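PDB 3MEZ: mannose-specific lectin 3 chain 2 from Crocus vernus, which probably binds mannose as the domain 2 chain of a heterotetrameric bulb-type lectin that probably agglutinates trypsin-treated rabbit erythrocytes weakly. Local coordinates for residues 4-9 and 19-23; 24-28 and 39-43. All blocks are in the same frame, centred on the assembly; numbering follows the deposited sequence.

Interaction 1. Residues 4-9 and 19-23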
# COMPACT_ATOMS: atom_id res chain seq x y z
N ARG B 4 1.82 5.72 -1.20
CA ARG B 4 0.78 6.13 -2.09
C ARG B 4 0.97 7.60 -2.51
O ARG B 4 1.24 8.42 -1.70
CB ARG B 4 -0.57 5.97 -1.44
CG ARG B 4 -0.80 4.64 -0.84
CD ARG B 4 -1.73 4.72 0.35
NE ARG B 4 -3.10 5.03 -0.05
CZ ARG B 4 -3.68 4.44 -1.07
NH1 ARG B 4 -4.92 4.75 -1.43
NH2 ARG B 4 -3.00 3.57 -1.76
N VAL B 5 0.77 7.86 -3.79
CA VAL B 5 0.71 9.20 -4.37
C VAL B 5 -0.66 9.49 -5.03
O VAL B 5 -1.19 8.67 -5.74
CB VAL B 5 1.84 9.41 -5.38
CG1 VAL B 5 1.78 10.79 -6.00
CG2 VAL B 5 3.16 9.20 -4.74
N ARG B 6 -1.17 10.68 -4.82
CA ARG B 6 -2.51 11.03 -5.20
C ARG B 6 -2.80 10.91 -6.70
O ARG B 6 -3.84 10.51 -7.06
CB ARG B 6 -2.84 12.45 -4.77
CG ARG B 6 -4.18 12.88 -5.21
CD ARG B 6 -4.67 14.17 -4.53
NE ARG B 6 -5.65 13.89 -3.48
CZ ARG B 6 -6.91 14.30 -3.50
NH1 ARG B 6 -7.71 14.00 -2.51
NH2 ARG B 6 -7.36 15.01 -4.52
N ASN B 7 -1.86 11.32 -7.53
CA ASN B 7 -2.04 11.41 -8.96
C ASN B 7 -1.30 10.37 -9.82
O ASN B 7 -1.48 10.34 -10.98
CB ASN B 7 -1.71 12.81 -9.45
CG ASN B 7 -0.26 13.17 -9.25
OD1 ASN B 7 0.34 12.84 -8.28
ND2 ASN B 7 0.29 13.89 -10.21
N VAL B 8 -0.48 9.53 -9.20
CA VAL B 8 0.37 8.58 -9.89
C VAL B 8 0.41 7.23 -9.19
O VAL B 8 0.51 7.20 -8.01
CB VAL B 8 1.80 9.08 -9.87
CG1 VAL B 8 2.73 8.12 -10.50
CG2 VAL B 8 1.92 10.43 -10.49
N LEU B 9 0.36 6.14 -9.94
CA LEU B 9 0.56 4.78 -9.46
C LEU B 9 1.82 4.20 -10.10
O LEU B 9 1.97 4.31 -11.27
CB LEU B 9 -0.63 3.89 -9.83
CG LEU B 9 -0.77 2.52 -9.17
CD1 LEU B 9 -1.23 2.69 -7.78
CD2 LEU B 9 -1.66 1.58 -9.89
N ALA B 19 -10.33 2.86 -3.57
CA ALA B 19 -9.12 3.65 -3.67
C ALA B 19 -9.05 4.35 -5.04
O ALA B 19 -9.54 3.86 -5.99
CB ALA B 19 -7.97 2.80 -3.49
N GLN B 20 -8.46 5.53 -5.09
CA GLN B 20 -8.41 6.29 -6.30
C GLN B 20 -7.14 7.08 -6.55
O GLN B 20 -6.37 7.34 -5.66
CB GLN B 20 -9.59 7.25 -6.39
CG GLN B 20 -9.54 8.36 -5.40
CD GLN B 20 -10.72 9.31 -5.48
OE1 GLN B 20 -11.85 8.93 -5.49
NE2 GLN B 20 -10.43 10.56 -5.51
N LEU B 21 -6.98 7.46 -7.80
CA LEU B 21 -6.14 8.54 -8.22
C LEU B 21 -7.06 9.71 -8.50
O LEU B 21 -8.16 9.52 -8.89
CB LEU B 21 -5.37 8.23 -9.47
CG LEU B 21 -4.47 7.02 -9.56
CD1 LEU B 21 -3.81 6.90 -10.85
CD2 LEU B 21 -3.48 6.95 -8.47
N ALA B 22 -6.57 10.91 -8.24
CA ALA B 22 -7.32 12.12 -8.39
C ALA B 22 -6.47 13.27 -8.88
O ALA B 22 -5.38 13.43 -8.43
CB ALA B 22 -7.91 12.49 -7.09
N THR B 23 -7.00 14.08 -9.78
CA THR B 23 -6.49 15.40 -10.09
C THR B 23 -7.59 16.30 -10.62
O THR B 23 -8.38 15.89 -11.40
CB THR B 23 -5.31 15.37 -11.06
OG1 THR B 23 -4.77 16.67 -11.20
CG2 THR B 23 -5.71 14.93 -12.36
O HOH W 1 -3.58 7.22 -4.57
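Leu-21 is the central side chain where the turn at 4-7 and the start of strand 8-10 lie against strand 20-23. Its m,t rotamer brings CD2 against the other segment, 4.0 Å from Val-5 O, 4.0 Å from Val-8 C and 4.4 Å from Leu-9 CB. A branched, flexible leucine suits this buried spot because it can follow an uneven surface of backbone and aliphatic carbon. Leu-9 (t,p) meets it from strand 8-10, and both also touch Leu-93.

Both arginines start sideways from the backbone and bring their ends closer to the other segment, but meet alanines differently. Arg-6, t at chi1 and chi2, lays its guanidinium over Ala-22, with NH2 3.6 Å from CB; the small methyl lets the flat group come close. Arg-4 (m,t,p) brings NH1 to 4.2 Å from Ala-19 CB, which approaches the guanidinium edge. Long chains whose charge can stay near solvent fit this exposed margin.

The CA-to-CB bonds of Asn-7 and Val-8 point away, although Asn-7 CB still lies 3.9 Å from Ala-22 O. Asn-7 is p at chi1, and its ND2 hydrogen-bonds OD1 of Asn-3 in the chain 1 subunit.

Polar contact is sparse: Ala-22 N donates to Arg-6 O (3.0 Å), which also receives a CA-H contact from Leu-21 CA (3.2 Å), and one water donates to Val-5 O and Gln-20 O, each at 3.0 Å.

The turn entering edge strand 8-10 of one sheet thus meets edge strand 20-23 of another, as expected of the beta-prism II fold of bulb-type lectins.

Interaction 2. Residues 24-28 and 39-43. Unlike the reference sequence in segment 39-43: Ser-42 (reference Gly), Lys-43 (reference Gln).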
# COMPACT_ATOMS: atom_id res chain seq x y z
N ARG B 24 -7.61 17.53 -10.14
CA ARG B 24 -8.68 18.46 -10.46
C ARG B 24 -10.00 17.78 -10.13
O ARG B 24 -10.14 17.31 -9.08
CB ARG B 24 -8.60 18.96 -11.88
CG ARG B 24 -7.29 19.55 -12.20
CD ARG B 24 -7.25 20.37 -13.49
NE ARG B 24 -5.98 21.04 -13.70
CZ ARG B 24 -5.65 21.71 -14.79
NH1 ARG B 24 -6.47 21.80 -15.77
NH2 ARG B 24 -4.50 22.28 -14.90
N ASP B 25 -10.94 17.77 -11.07
CA ASP B 25 -12.20 17.11 -10.90
C ASP B 25 -12.26 15.68 -11.41
O ASP B 25 -13.28 15.10 -11.41
CB ASP B 25 -13.38 17.95 -11.41
CG ASP B 25 -13.27 18.31 -12.86
OD1 ASP B 25 -12.20 18.19 -13.45
OD2 ASP B 25 -14.27 18.76 -13.40
N TYR B 26 -11.13 15.15 -11.84
CA TYR B 26 -10.98 13.79 -12.33
C TYR B 26 -10.60 12.82 -11.21
O TYR B 26 -9.86 13.14 -10.36
CB TYR B 26 -9.92 13.69 -13.42
CG TYR B 26 -10.15 14.53 -14.63
CD1 TYR B 26 -9.44 15.67 -14.84
CD2 TYR B 26 -11.08 14.18 -15.57
CE1 TYR B 26 -9.65 16.42 -15.93
CE2 TYR B 26 -11.28 14.92 -16.66
CZ TYR B 26 -10.57 16.04 -16.84
OH TYR B 26 -10.78 16.80 -17.92
N SER B 27 -11.15 11.63 -11.28
CA SER B 27 -10.71 10.52 -10.48
C SER B 27 -10.68 9.18 -11.23
O SER B 27 -11.50 8.93 -12.04
CB SER B 27 -11.59 10.42 -9.25
OG SER B 27 -12.92 10.20 -9.58
N LEU B 28 -9.73 8.34 -10.92
CA LEU B 28 -9.76 6.97 -11.35
C LEU B 28 -9.96 6.10 -10.17
O LEU B 28 -9.07 5.97 -9.40
CB LEU B 28 -8.42 6.64 -11.95
CG LEU B 28 -8.09 5.72 -13.13
CD1 LEU B 28 -6.89 4.92 -12.90
CD2 LEU B 28 -9.21 4.90 -13.63
N THR B 39 -13.74 9.15 -13.97
CA THR B 39 -14.83 10.09 -14.01
C THR B 39 -14.43 11.53 -13.80
O THR B 39 -13.44 11.80 -13.23
CB THR B 39 -15.85 9.80 -12.97
OG1 THR B 39 -15.23 9.75 -11.71
CG2 THR B 39 -16.49 8.54 -13.24
N LYS B 40 -15.29 12.42 -14.26
CA LYS B 40 -15.13 13.84 -14.18
C LYS B 40 -16.30 14.49 -13.48
O LYS B 40 -17.44 14.14 -13.73
CB LYS B 40 -14.93 14.41 -15.58
CG LYS B 40 -14.45 15.82 -15.64
CD LYS B 40 -14.78 16.47 -16.93
CE LYS B 40 -14.11 17.79 -17.12
NZ LYS B 40 -14.63 18.86 -16.28
N GLY B 41 -16.00 15.42 -12.58
CA GLY B 41 -17.00 16.13 -11.81
C GLY B 41 -17.53 15.42 -10.60
O GLY B 41 -18.60 14.90 -10.61
N SER B 42 -16.75 15.41 -9.54
CA SER B 42 -17.00 14.55 -8.38
C SER B 42 -18.04 13.45 -8.55
O SER B 42 -19.08 13.51 -7.92
CB SER B 42 -17.12 15.25 -7.00
OG SER B 42 -17.66 16.53 -7.04
N LYS B 43 -17.68 12.42 -9.32
CA LYS B 43 -18.45 11.18 -9.39
C LYS B 43 -19.26 10.91 -10.61
O LYS B 43 -19.69 9.79 -10.80
CB LYS B 43 -19.49 11.18 -8.27
CG LYS B 43 -19.10 10.69 -6.91
CD LYS B 43 -19.45 11.74 -5.90
CE LYS B 43 -18.22 12.43 -5.33
NZ LYS B 43 -18.36 12.59 -3.88
O HOH W 2 -14.21 12.82 -10.46
O HOH W 3 -14.26 7.61 -11.12
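A salt bridge between Lys-40 NZ and Asp-25 OD2 (2.9 Å) ties the open end of the antiparallel beta hairpin formed by strands 26-30 and 36-40, within one sheet of the beta-prism. A long lysine and a short aspartate suit this partly exposed end, where the ammonium can swing across to the carboxylate just outside the regular pairing.

Next come the backbone bonds. Ser-27 and Thr-39 form an antiparallel hydrogen-bonded pair, with Ser-27 N to Thr-39 O and Thr-39 N to Ser-27 O both at 3.0 Å. Tyr-26 and Lys-40 make the adjoining non-hydrogen-bonded pair, and beyond it Gly-41 N donates to Asp-25 O (3.0 Å). At Gly-41 the chain turns away from the pairing; its positive phi of 82° is readily taken up by a residue without a side chain.

Ser-27 and Thr-39 share a face where small hydroxyl side chains accept hydration. One water takes a hydrogen bond from Ser-27 OG (3.1 Å) and donates to Asp-25 O (2.6 Å) and Thr-39 O (3.1 Å). In sequence, Thr-39 stands where the family's mannose-site signature ends in tyrosine.

On the face of Tyr-26 and Lys-40, the packing joins aromatic ring to aliphatic chain: the extended lysine methylenes run alongside the ring, which they meet obliquely, with Lys-40 CG 3.4 Å from Tyr-26 CE2.

Both contacts reach the same four-stranded sheet, since strand 20-23 of interaction 1 and strand 26-30 of interaction 2 are neighbours in it, probably joined by a hydrogen bond from Leu-28 N to Leu-21 O (2.8 Å). Their centres lie about 12 Å apart. Interaction 1 is the more buried, nearer the middle of the chain and in reach of other subunits; it links this sheet to the one containing strand 8-10, by Leu-21 set against backbone and Leu-9, an arginine over an alanine, and one backbone hydrogen bond. Interaction 2 lies farther out, untouched by the other chains of the assembly, and works within the sheet through regular strand pairing, hydrated hydroxyls and a salt bridge.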